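Long-range contacts in ribose transcriptional regulator (Enterococcus faecium DO, PDB 4RK1), which binds ribose in the cleft of its sugar-binding domain and probably represses transcription as a LacI-family regulator that responds to this sugar: residues D220-C225 against Q237-L242; I128-P133 against G187-N192; R88-L93 against G100-V105; I10-P15 against T40-A45. All blocks are in the same frame, centred on the assembly; numbering follows the deposited sequence.

Contact 1 of 4, residues D220-C225 against Q237-L242. With RIB (alpha-D-ribofuranose), chain K.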
# COMPACT_ATOMS: atom_id res chain seq x y z
N ASP B 220 8.84 10.05 -5.50
CA ASP B 220 8.78 8.57 -5.60
C ASP B 220 8.22 8.14 -6.96
O ASP B 220 8.76 7.25 -7.59
CB ASP B 220 7.94 7.88 -4.52
CG ASP B 220 8.62 7.85 -3.17
OD1 ASP B 220 9.84 8.15 -3.08
OD2 ASP B 220 7.90 7.53 -2.20
N ASN B 221 7.14 8.79 -7.38
CA ASN B 221 6.31 8.34 -8.49
C ASN B 221 5.62 7.00 -8.21
O ASN B 221 5.65 6.10 -9.04
CB ASN B 221 7.11 8.27 -9.80
CG ASN B 221 6.22 8.12 -11.02
OD1 ASN B 221 5.17 8.76 -11.13
ND2 ASN B 221 6.62 7.25 -11.94
N ILE B 222 5.00 6.88 -7.05
CA ILE B 222 4.13 5.72 -6.80
C ILE B 222 2.94 5.80 -7.77
O ILE B 222 2.63 6.88 -8.28
CB ILE B 222 3.70 5.59 -5.32
CG1 ILE B 222 2.94 6.84 -4.83
CG2 ILE B 222 4.93 5.35 -4.44
CD1 ILE B 222 2.27 6.65 -3.48
N ASP B 223 2.33 4.66 -8.06
CA ASP B 223 1.25 4.58 -9.07
C ASP B 223 0.13 5.60 -8.87
O ASP B 223 -0.38 6.18 -9.85
CB ASP B 223 0.62 3.17 -9.10
CG ASP B 223 1.50 2.14 -9.78
OD1 ASP B 223 2.54 2.51 -10.35
OD2 ASP B 223 1.14 0.94 -9.75
N MSE B 224 -0.25 5.84 -7.62
CA MSE B 224 -1.36 6.76 -7.29
C MSE B 224 -1.22 8.16 -7.86
O MSE B 224 -2.23 8.85 -8.07
CB MSE B 224 -1.56 6.79 -5.77
CG MSE B 224 -2.87 7.42 -5.32
SE MSE B 224 -4.41 6.26 -5.76
CE MSE B 224 -5.86 7.59 -5.84
N CYS B 225 0.02 8.59 -8.14
CA CYS B 225 0.27 9.91 -8.77
C CYS B 225 -0.55 10.15 -10.04
O CYS B 225 -0.92 11.27 -10.35
CB CYS B 225 1.74 10.05 -9.12
SG CYS B 225 2.86 10.27 -7.73
N GLN B 237 11.58 7.61 -8.50
CA GLN B 237 12.55 6.57 -8.20
C GLN B 237 12.15 5.35 -9.02
O GLN B 237 10.96 5.11 -9.22
CB GLN B 237 12.50 6.20 -6.72
CG GLN B 237 13.01 7.27 -5.77
CD GLN B 237 13.21 6.72 -4.37
OE1 GLN B 237 12.43 7.00 -3.45
NE2 GLN B 237 14.24 5.91 -4.21
N PRO B 238 13.13 4.57 -9.51
CA PRO B 238 12.78 3.35 -10.24
C PRO B 238 12.50 2.23 -9.22
O PRO B 238 13.36 1.37 -8.97
CB PRO B 238 14.04 3.07 -11.07
CG PRO B 238 15.15 3.59 -10.21
CD PRO B 238 14.59 4.79 -9.47
N ILE B 239 11.30 2.25 -8.66
CA ILE B 239 11.01 1.53 -7.41
C ILE B 239 11.08 0.02 -7.60
O ILE B 239 11.75 -0.69 -6.87
CB ILE B 239 9.61 1.86 -6.84
CG1 ILE B 239 9.39 3.37 -6.73
CG2 ILE B 239 9.43 1.21 -5.47
CD1 ILE B 239 7.95 3.76 -6.52
N PHE B 240 10.36 -0.46 -8.61
CA PHE B 240 10.30 -1.88 -8.90
C PHE B 240 11.69 -2.40 -9.24
O PHE B 240 12.11 -3.44 -8.75
CB PHE B 240 9.31 -2.11 -10.06
CG PHE B 240 9.07 -3.56 -10.40
CD1 PHE B 240 8.16 -4.32 -9.68
CD2 PHE B 240 9.73 -4.16 -11.47
CE1 PHE B 240 7.91 -5.64 -10.00
CE2 PHE B 240 9.49 -5.49 -11.80
CZ PHE B 240 8.59 -6.23 -11.06
N GLU B 241 12.42 -1.64 -10.07
CA GLU B 241 13.78 -2.01 -10.48
C GLU B 241 14.75 -2.02 -9.32
O GLU B 241 15.66 -2.83 -9.29
CB GLU B 241 14.32 -1.04 -11.55
CG GLU B 241 15.65 -1.46 -12.17
CD GLU B 241 16.26 -0.39 -13.07
OE1 GLU B 241 15.60 0.63 -13.35
OE2 GLU B 241 17.42 -0.57 -13.50
N LEU B 242 14.57 -1.08 -8.39
CA LEU B 242 15.34 -1.05 -7.15
C LEU B 242 15.18 -2.35 -6.38
O LEU B 242 16.15 -2.94 -5.91
CB LEU B 242 14.89 0.15 -6.30
CG LEU B 242 15.50 0.33 -4.92
CD1 LEU B 242 17.00 0.51 -5.02
CD2 LEU B 242 14.85 1.52 -4.22
O5 RIB K . 8.00 7.19 0.17
C5 RIB K . 8.66 6.62 1.31
C4 RIB K . 10.01 7.20 1.34
O4 RIB K . 10.77 6.66 2.44
C3 RIB K . 10.53 6.79 -0.03
O3 RIB K . 10.82 8.00 -0.69
C2 RIB K . 11.69 5.88 0.29
O2 RIB K . 12.86 6.20 -0.44
C1 RIB K . 11.81 5.87 1.83
O1 RIB K . 13.10 6.25 2.28
O HOH W 1 8.78 5.26 -10.99

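Contact 2 of 4, residues I128-P133 against G187-N192. With RIB (alpha-D-ribofuranose), chain K.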
# COMPACT_ATOMS: atom_id res chain seq x y z
N ILE B 128 9.20 29.00 -0.94
CA ILE B 128 8.86 27.60 -1.12
C ILE B 128 8.81 26.91 0.23
O ILE B 128 9.68 27.12 1.07
CB ILE B 128 9.91 26.92 -2.02
CG1 ILE B 128 9.81 27.49 -3.45
CG2 ILE B 128 9.72 25.40 -2.01
CD1 ILE B 128 10.96 27.07 -4.35
N ALA B 129 7.80 26.07 0.39
CA ALA B 129 7.64 25.26 1.59
C ALA B 129 8.20 23.87 1.35
O ALA B 129 8.05 23.28 0.28
CB ALA B 129 6.17 25.17 1.97
N LEU B 130 8.87 23.36 2.38
CA LEU B 130 9.42 22.02 2.41
C LEU B 130 8.57 21.22 3.38
O LEU B 130 8.49 21.56 4.56
CB LEU B 130 10.87 22.09 2.88
CG LEU B 130 11.85 21.05 2.38
CD1 LEU B 130 12.06 21.20 0.88
CD2 LEU B 130 13.16 21.22 3.13
N VAL B 131 7.90 20.19 2.88
CA VAL B 131 7.09 19.31 3.71
C VAL B 131 7.83 17.99 3.84
O VAL B 131 8.01 17.27 2.86
CB VAL B 131 5.67 19.11 3.12
CG1 VAL B 131 4.87 18.10 3.93
CG2 VAL B 131 4.93 20.44 3.06
N TYR B 132 8.28 17.68 5.05
CA TYR B 132 9.22 16.57 5.23
C TYR B 132 9.07 15.93 6.60
O TYR B 132 8.52 16.55 7.51
CB TYR B 132 10.64 17.08 5.04
CG TYR B 132 11.06 18.08 6.09
CD1 TYR B 132 10.67 19.41 5.99
CD2 TYR B 132 11.82 17.70 7.18
CE1 TYR B 132 11.04 20.34 6.94
CE2 TYR B 132 12.20 18.62 8.15
CZ TYR B 132 11.81 19.94 8.02
OH TYR B 132 12.17 20.87 8.97
N PRO B 133 9.56 14.70 6.76
CA PRO B 133 9.45 14.03 8.05
C PRO B 133 10.39 14.60 9.09
O PRO B 133 11.58 14.75 8.83
CB PRO B 133 9.85 12.59 7.73
CG PRO B 133 10.73 12.69 6.53
CD PRO B 133 10.15 13.81 5.73
N GLY B 187 4.99 27.67 -3.73
CA GLY B 187 5.37 26.34 -4.22
C GLY B 187 5.72 25.42 -3.06
O GLY B 187 6.10 25.90 -1.98
N VAL B 188 5.56 24.12 -3.27
CA VAL B 188 5.78 23.13 -2.22
C VAL B 188 6.56 21.93 -2.75
O VAL B 188 6.19 21.36 -3.78
CB VAL B 188 4.45 22.59 -1.64
CG1 VAL B 188 4.73 21.65 -0.46
CG2 VAL B 188 3.54 23.73 -1.22
N PHE B 189 7.62 21.56 -2.05
CA PHE B 189 8.31 20.28 -2.27
C PHE B 189 7.95 19.35 -1.12
O PHE B 189 8.35 19.58 0.02
CB PHE B 189 9.83 20.48 -2.37
CG PHE B 189 10.63 19.20 -2.60
CD1 PHE B 189 10.11 18.11 -3.29
CD2 PHE B 189 11.94 19.11 -2.14
CE1 PHE B 189 10.86 16.96 -3.48
CE2 PHE B 189 12.70 17.97 -2.34
CZ PHE B 189 12.15 16.89 -3.02
N ALA B 190 7.16 18.33 -1.43
CA ALA B 190 6.80 17.28 -0.48
C ALA B 190 7.79 16.14 -0.63
O ALA B 190 8.01 15.66 -1.73
CB ALA B 190 5.38 16.78 -0.74
N LEU B 191 8.37 15.69 0.48
CA LEU B 191 9.49 14.76 0.39
C LEU B 191 9.10 13.31 0.04
O LEU B 191 9.97 12.46 -0.18
CB LEU B 191 10.37 14.83 1.63
CG LEU B 191 11.51 15.86 1.57
CD1 LEU B 191 12.57 15.42 0.56
CD2 LEU B 191 11.03 17.25 1.22
N ASN B 192 7.81 13.03 -0.01
CA ASN B 192 7.29 11.88 -0.75
C ASN B 192 5.88 12.13 -1.25
O ASN B 192 5.24 13.14 -0.90
CB ASN B 192 7.43 10.54 0.00
CG ASN B 192 6.41 10.35 1.12
OD1 ASN B 192 5.60 11.22 1.45
ND2 ASN B 192 6.45 9.16 1.72
O5 RIB K . 8.00 7.19 0.17
C5 RIB K . 8.66 6.62 1.31
C4 RIB K . 10.01 7.20 1.34
O4 RIB K . 10.77 6.66 2.44
C3 RIB K . 10.53 6.79 -0.03
O3 RIB K . 10.82 8.00 -0.69
C2 RIB K . 11.69 5.88 0.29
O2 RIB K . 12.86 6.20 -0.44
C1 RIB K . 11.81 5.87 1.83
O1 RIB K . 13.10 6.25 2.28

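Contact 3 of 4, residues R88-L93 against G100-V105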
# COMPACT_ATOMS: atom_id res chain seq x y z
N ARG B 88 24.73 -15.03 7.24
CA ARG B 88 23.56 -14.67 6.43
C ARG B 88 23.88 -13.38 5.68
O ARG B 88 24.01 -12.31 6.29
CB ARG B 88 22.32 -14.48 7.32
CG ARG B 88 22.08 -15.57 8.35
CD ARG B 88 21.88 -16.95 7.73
NE ARG B 88 21.94 -17.98 8.78
CZ ARG B 88 20.96 -18.27 9.63
NH1 ARG B 88 19.77 -17.66 9.56
NH2 ARG B 88 21.16 -19.20 10.55
N PRO B 89 24.05 -13.47 4.35
CA PRO B 89 24.40 -12.27 3.60
C PRO B 89 23.23 -11.29 3.55
O PRO B 89 22.08 -11.69 3.74
CB PRO B 89 24.70 -12.80 2.20
CG PRO B 89 23.91 -14.05 2.10
CD PRO B 89 23.94 -14.65 3.47
N PHE B 90 23.52 -10.02 3.33
CA PHE B 90 22.48 -9.01 3.28
C PHE B 90 22.79 -7.86 2.35
O PHE B 90 23.95 -7.59 2.02
CB PHE B 90 22.15 -8.50 4.69
CG PHE B 90 23.29 -7.78 5.35
CD1 PHE B 90 24.33 -8.48 5.94
CD2 PHE B 90 23.32 -6.39 5.37
CE1 PHE B 90 25.38 -7.81 6.54
CE2 PHE B 90 24.37 -5.72 5.98
CZ PHE B 90 25.41 -6.43 6.55
N ILE B 91 21.72 -7.18 1.93
CA ILE B 91 21.76 -6.01 1.09
C ILE B 91 21.21 -4.86 1.90
O ILE B 91 20.27 -5.06 2.67
CB ILE B 91 20.87 -6.15 -0.16
CG1 ILE B 91 21.16 -7.45 -0.90
CG2 ILE B 91 21.05 -4.95 -1.07
CD1 ILE B 91 22.59 -7.60 -1.37
N VAL B 92 21.77 -3.67 1.73
CA VAL B 92 21.26 -2.47 2.37
C VAL B 92 20.81 -1.49 1.31
O VAL B 92 21.37 -1.43 0.22
CB VAL B 92 22.29 -1.78 3.30
CG1 VAL B 92 22.70 -2.71 4.43
CG2 VAL B 92 23.52 -1.33 2.53
N LEU B 93 19.79 -0.72 1.62
CA LEU B 93 19.31 0.29 0.71
C LEU B 93 18.48 1.30 1.47
O LEU B 93 18.20 1.14 2.66
CB LEU B 93 18.47 -0.33 -0.39
CG LEU B 93 17.18 -1.05 -0.02
CD1 LEU B 93 16.23 -1.03 -1.21
CD2 LEU B 93 17.41 -2.48 0.40
N GLY B 100 29.90 -2.85 6.41
CA GLY B 100 30.98 -3.66 5.87
C GLY B 100 30.50 -5.04 5.46
O GLY B 100 29.68 -5.65 6.15
N PHE B 101 31.03 -5.54 4.35
CA PHE B 101 30.72 -6.85 3.83
C PHE B 101 29.22 -7.02 3.56
O PHE B 101 28.61 -8.04 3.91
CB PHE B 101 31.27 -7.95 4.75
CG PHE B 101 32.78 -7.96 4.86
CD1 PHE B 101 33.58 -7.71 3.75
CD2 PHE B 101 33.39 -8.24 6.08
CE1 PHE B 101 34.96 -7.74 3.86
CE2 PHE B 101 34.77 -8.27 6.18
CZ PHE B 101 35.56 -8.02 5.07
N SER B 102 28.67 -6.01 2.92
CA SER B 102 27.32 -6.07 2.36
C SER B 102 27.36 -5.34 1.03
O SER B 102 28.23 -4.51 0.79
CB SER B 102 26.31 -5.41 3.29
OG SER B 102 26.55 -4.02 3.43
N ASP B 103 26.42 -5.68 0.15
CA ASP B 103 26.19 -4.93 -1.06
C ASP B 103 25.07 -3.94 -0.78
O ASP B 103 24.30 -4.12 0.15
CB ASP B 103 25.81 -5.87 -2.19
CG ASP B 103 26.84 -6.96 -2.39
OD1 ASP B 103 27.93 -6.66 -2.90
OD2 ASP B 103 26.54 -8.13 -2.04
N ALA B 104 25.01 -2.88 -1.57
CA ALA B 104 24.00 -1.84 -1.40
C ALA B 104 23.44 -1.43 -2.75
O ALA B 104 24.13 -1.54 -3.77
CB ALA B 104 24.60 -0.64 -0.70
N VAL B 105 22.19 -0.97 -2.75
CA VAL B 105 21.59 -0.32 -3.91
C VAL B 105 20.97 0.97 -3.43
O VAL B 105 20.24 0.98 -2.44
CB VAL B 105 20.42 -1.11 -4.54
CG1 VAL B 105 20.16 -0.56 -5.95
CG2 VAL B 105 20.71 -2.59 -4.56
O HOH W 2 25.79 -8.86 0.38
O HOH W 3 26.71 -9.90 2.86

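Contact 4 of 4, residues I10-P15 against T40-A45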
# COMPACT_ATOMS: atom_id res chain seq x y z
N ILE B 10 14.12 -15.53 2.12
CA ILE B 10 14.80 -14.25 2.21
C ILE B 10 13.88 -13.30 2.95
O ILE B 10 12.71 -13.20 2.62
CB ILE B 10 15.06 -13.66 0.80
CG1 ILE B 10 15.92 -14.61 -0.04
CG2 ILE B 10 15.69 -12.27 0.87
CD1 ILE B 10 17.26 -14.94 0.55
N GLY B 11 14.42 -12.60 3.95
CA GLY B 11 13.67 -11.59 4.70
C GLY B 11 13.91 -10.17 4.23
O GLY B 11 15.04 -9.75 4.04
N VAL B 12 12.82 -9.43 4.05
CA VAL B 12 12.87 -8.04 3.63
C VAL B 12 12.39 -7.17 4.79
O VAL B 12 11.28 -7.35 5.27
CB VAL B 12 11.98 -7.81 2.39
CG1 VAL B 12 12.10 -6.38 1.90
CG2 VAL B 12 12.36 -8.78 1.29
N LEU B 13 13.23 -6.25 5.25
CA LEU B 13 12.88 -5.40 6.36
C LEU B 13 12.65 -3.99 5.87
O LEU B 13 13.55 -3.36 5.32
CB LEU B 13 13.98 -5.44 7.44
CG LEU B 13 13.92 -6.63 8.40
CD1 LEU B 13 14.01 -7.96 7.67
CD2 LEU B 13 15.02 -6.53 9.44
N VAL B 14 11.43 -3.48 6.05
CA VAL B 14 11.09 -2.14 5.60
C VAL B 14 10.58 -1.28 6.74
O VAL B 14 10.10 -1.80 7.74
CB VAL B 14 10.04 -2.14 4.45
CG1 VAL B 14 10.55 -2.92 3.25
CG2 VAL B 14 8.71 -2.68 4.92
N PRO B 15 10.68 0.05 6.60
CA PRO B 15 10.20 0.94 7.65
C PRO B 15 8.68 1.04 7.73
O PRO B 15 8.15 1.33 8.79
CB PRO B 15 10.78 2.32 7.27
CG PRO B 15 11.49 2.16 5.97
CD PRO B 15 11.25 0.78 5.45
N THR B 40 9.86 -15.09 -0.30
CA THR B 40 10.12 -13.75 0.21
C THR B 40 9.17 -13.45 1.36
O THR B 40 7.95 -13.59 1.22
CB THR B 40 9.95 -12.68 -0.89
OG1 THR B 40 10.64 -13.09 -2.07
CG2 THR B 40 10.49 -11.33 -0.43
N ILE B 41 9.73 -13.06 2.49
CA ILE B 41 8.93 -12.64 3.63
C ILE B 41 9.27 -11.20 3.97
O ILE B 41 10.40 -10.76 3.78
CB ILE B 41 9.11 -13.53 4.88
CG1 ILE B 41 10.52 -13.43 5.47
CG2 ILE B 41 8.77 -14.98 4.54
CD1 ILE B 41 10.71 -14.27 6.71
N LEU B 42 8.27 -10.47 4.45
CA LEU B 42 8.44 -9.06 4.79
C LEU B 42 8.13 -8.78 6.25
O LEU B 42 7.17 -9.30 6.82
CB LEU B 42 7.55 -8.20 3.91
CG LEU B 42 7.64 -6.71 4.27
CD1 LEU B 42 7.86 -5.86 3.05
CD2 LEU B 42 6.41 -6.25 5.05
N CYS B 43 8.98 -7.94 6.84
CA CYS B 43 8.83 -7.44 8.18
C CYS B 43 8.73 -5.94 8.13
O CYS B 43 9.49 -5.29 7.41
CB CYS B 43 10.05 -7.79 9.01
SG CYS B 43 9.86 -9.31 9.92
N ASN B 44 7.82 -5.40 8.93
CA ASN B 44 7.60 -3.98 9.05
C ASN B 44 8.29 -3.57 10.34
O ASN B 44 7.76 -3.78 11.42
CB ASN B 44 6.09 -3.72 9.12
CG ASN B 44 5.74 -2.26 8.94
OD1 ASN B 44 6.17 -1.63 7.98
ND2 ASN B 44 4.92 -1.73 9.84
N ALA B 45 9.50 -3.04 10.22
CA ALA B 45 10.33 -2.73 11.38
C ALA B 45 10.61 -1.23 11.45
O ALA B 45 11.38 -0.71 10.63
CB ALA B 45 11.62 -3.52 11.33

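Contact 1 of 4, residues D220-C225 against Q237-L242
D220 and Q237 make the tight end of this contact, side by side and reaching the same way, toward the bound ribose. Each has CG anti to its own carbonyl carbon, and the carboxylate and amide planes stand 50° apart. The sugar's O3 donates to OD1 of D220 over 2.6 Å, a short bond to one branch of the carboxylate. The other branch, OD2, faces O5 of the same ribose, and Q237 puts its amide end near O2. Behind the side chains the backbones are joined: Q237 N donates to D220 O at 3.0 Å, and the donor sits above the carbonyl plane, 50° out of it. This is part of the sugar site of a periplasmic-binding-protein-like domain of the LacI family, with D220 in the loop after strand 215-218 and Q237 just ahead of helix 239-255, where P238 is the N-cap. I239 points at the facing segment from the first turn of that helix. Its CD1 lies 3.7 Å from D220 O and 4.0 Å from I222 CG2, the two isoleucines crossing obliquely. Packing loosens on the side of N221, which is partly exposed: there a water accepts from N221 ND2 and donates to Q237 O. The other end of that amide, OD1, is taken by R273. Past I222 the chain enters a 3-10 segment, and selenomethionine M224 packs on I228 of the second subunit.

Contact 2 of 4, residues I128-P133 against G187-N192
L130 and F189 are bridged partners in two parallel strands, and their side chains run side by side in the same direction. Both have CG anti to the backbone N (chi1 -150° and 180°), so CD1 of L130 comes within 3.7 Å of CD2 of F189, approaching the ring obliquely. L191 enters from farther along: its CD2 sits over one face of the F189 ring, offset toward the rim, and 4.1 Å from CG of L130, which it crosses obliquely. The same leucine branch meets CB of Y132, whose crowded chi1 of 65° goes with a ring that leads away from the other strand. On the reverse side of the sheet V131 and V188 cross obliquely, with CG2 of V131 3.7 Å from CG1 of V188. Four backbone bonds hold the register, A129 N to G187 O, F189 N to A129 O, V131 N to F189 O and L191 N to V131 O, the second and last nearly along the C=O axis. N192 lies at the N-cap of helix 193-205; its OD1 accepts from L195 N, while ND2 donates to ribose O5 at 2.9 Å, so one amide serves both helix and sugar. The sheet is sandwiched here: helix 138-153 packs on L130 through I144 and F147, helix 193-205 lies against V131 and V188, and strands 161-166 and 215-218 continue the sheet on either side.

Contact 3 of 4, residues R88-L93 against G100-V105
Only two direct backbone bonds join these parallel strands, and both belong to V92: its N donates to D103 O at 3.0 Å, and its O accepts from V105 N at 3.1 Å. Toward the start of the pairing water takes over. One water donates to F90 O and to OD2 of D103 while accepting from D103 N; a second accepts from F90 N and donates to F101 O, so the polar backbone of F90 is served although the strands have splayed. The other carboxylate oxygen, D103 OD1, has a salt bridge to R253 and accepts from E262 N. S102 OG is bonded to E99 O, while its CB makes a CH-pi contact over one face of the F90 ring, 3.7 Å from the centroid. The crowded chi1 of F90, 64°, sets the ring there. Apolar contact is tightest between V92 CG2 and A104 CB, 3.5 Å apart. The I91 and D103 side chains cross obliquely, I91 CD1 reaching D103 CB. In this Rossmann-like lobe, strand 66-69 pairs with 90-93 on one side and strand 263-271 with 103-107 on the other; helix 76-84 packs on F90, and helix 239-255 on I91 and V105.

Contact 4 of 4, residues I10-P15 against T40-A45
V12 has CG1 anti to the backbone N (chi1 -177°), which turns CG2 toward the neighbouring strand, and T40 has its methyl, CG2, anti to N; the two methyls meet obliquely, V12 CG2 to T40 CG2 at 3.6 Å. V14 has CG1 anti to the carbonyl carbon (chi1 -59°), which leaves CG2 in the crowded place between N and that carbon, and L42, its CG anti to N, brings CD1 up to 3.8 Å from V14 CG2, the side chains crossing at about a right angle. On the opposite face L13 leans its CG on CB of C43, 4.1 Å away. I41 takes the crowded chi1 of 67°, so its CG1 lies against G11 CA, where no side chain intervenes. These are the parallel strands 9-14 and 39-44 of a right-handed beta-alpha-beta unit whose crossover, helix 20-33, lays M26 against T40 and L42; helix 55-61 packs on the other face, on L13 and C43. Five bonds alternate, I41 N to I10 O, V12 N to I41 O, C43 N to V12 O, V14 N to C43 O and A45 N to V14 O, all nearly along the C=O axis. Strand 39-44 is outermost within its own chain, but L42 makes backbone hydrogen bonds to the second subunit, on whose C43 I41 packs. The five bonds thus satisfy the facing main-chain groups and fix the register, mostly apolar side chains pack both faces, and N44 OD1, accepting from I17 N, adds a polar tie to the loop after P15.

Overall arrangement
From the N terminus the four contacts close in series, with none nested or crossing. Contact 4 closes first, across helix 20-33, at one margin of the sheet; contact 3 follows with a short loop in the same lobe, their centres about 14 Å apart. The chain passes to the other lobe, where contact 2 spans helix 138-153, strand 161-166 and two short helices, its centre about 30 Å from that of contact 3. Contact 1 comes last, closing the loop through strand 233-236, and links the lobes: D220 belongs with contact 2, packing on N192, while L242 reaches back to L93 and V105 of contact 3. Contacts 1 and 2 both touch the ribose between the lobes.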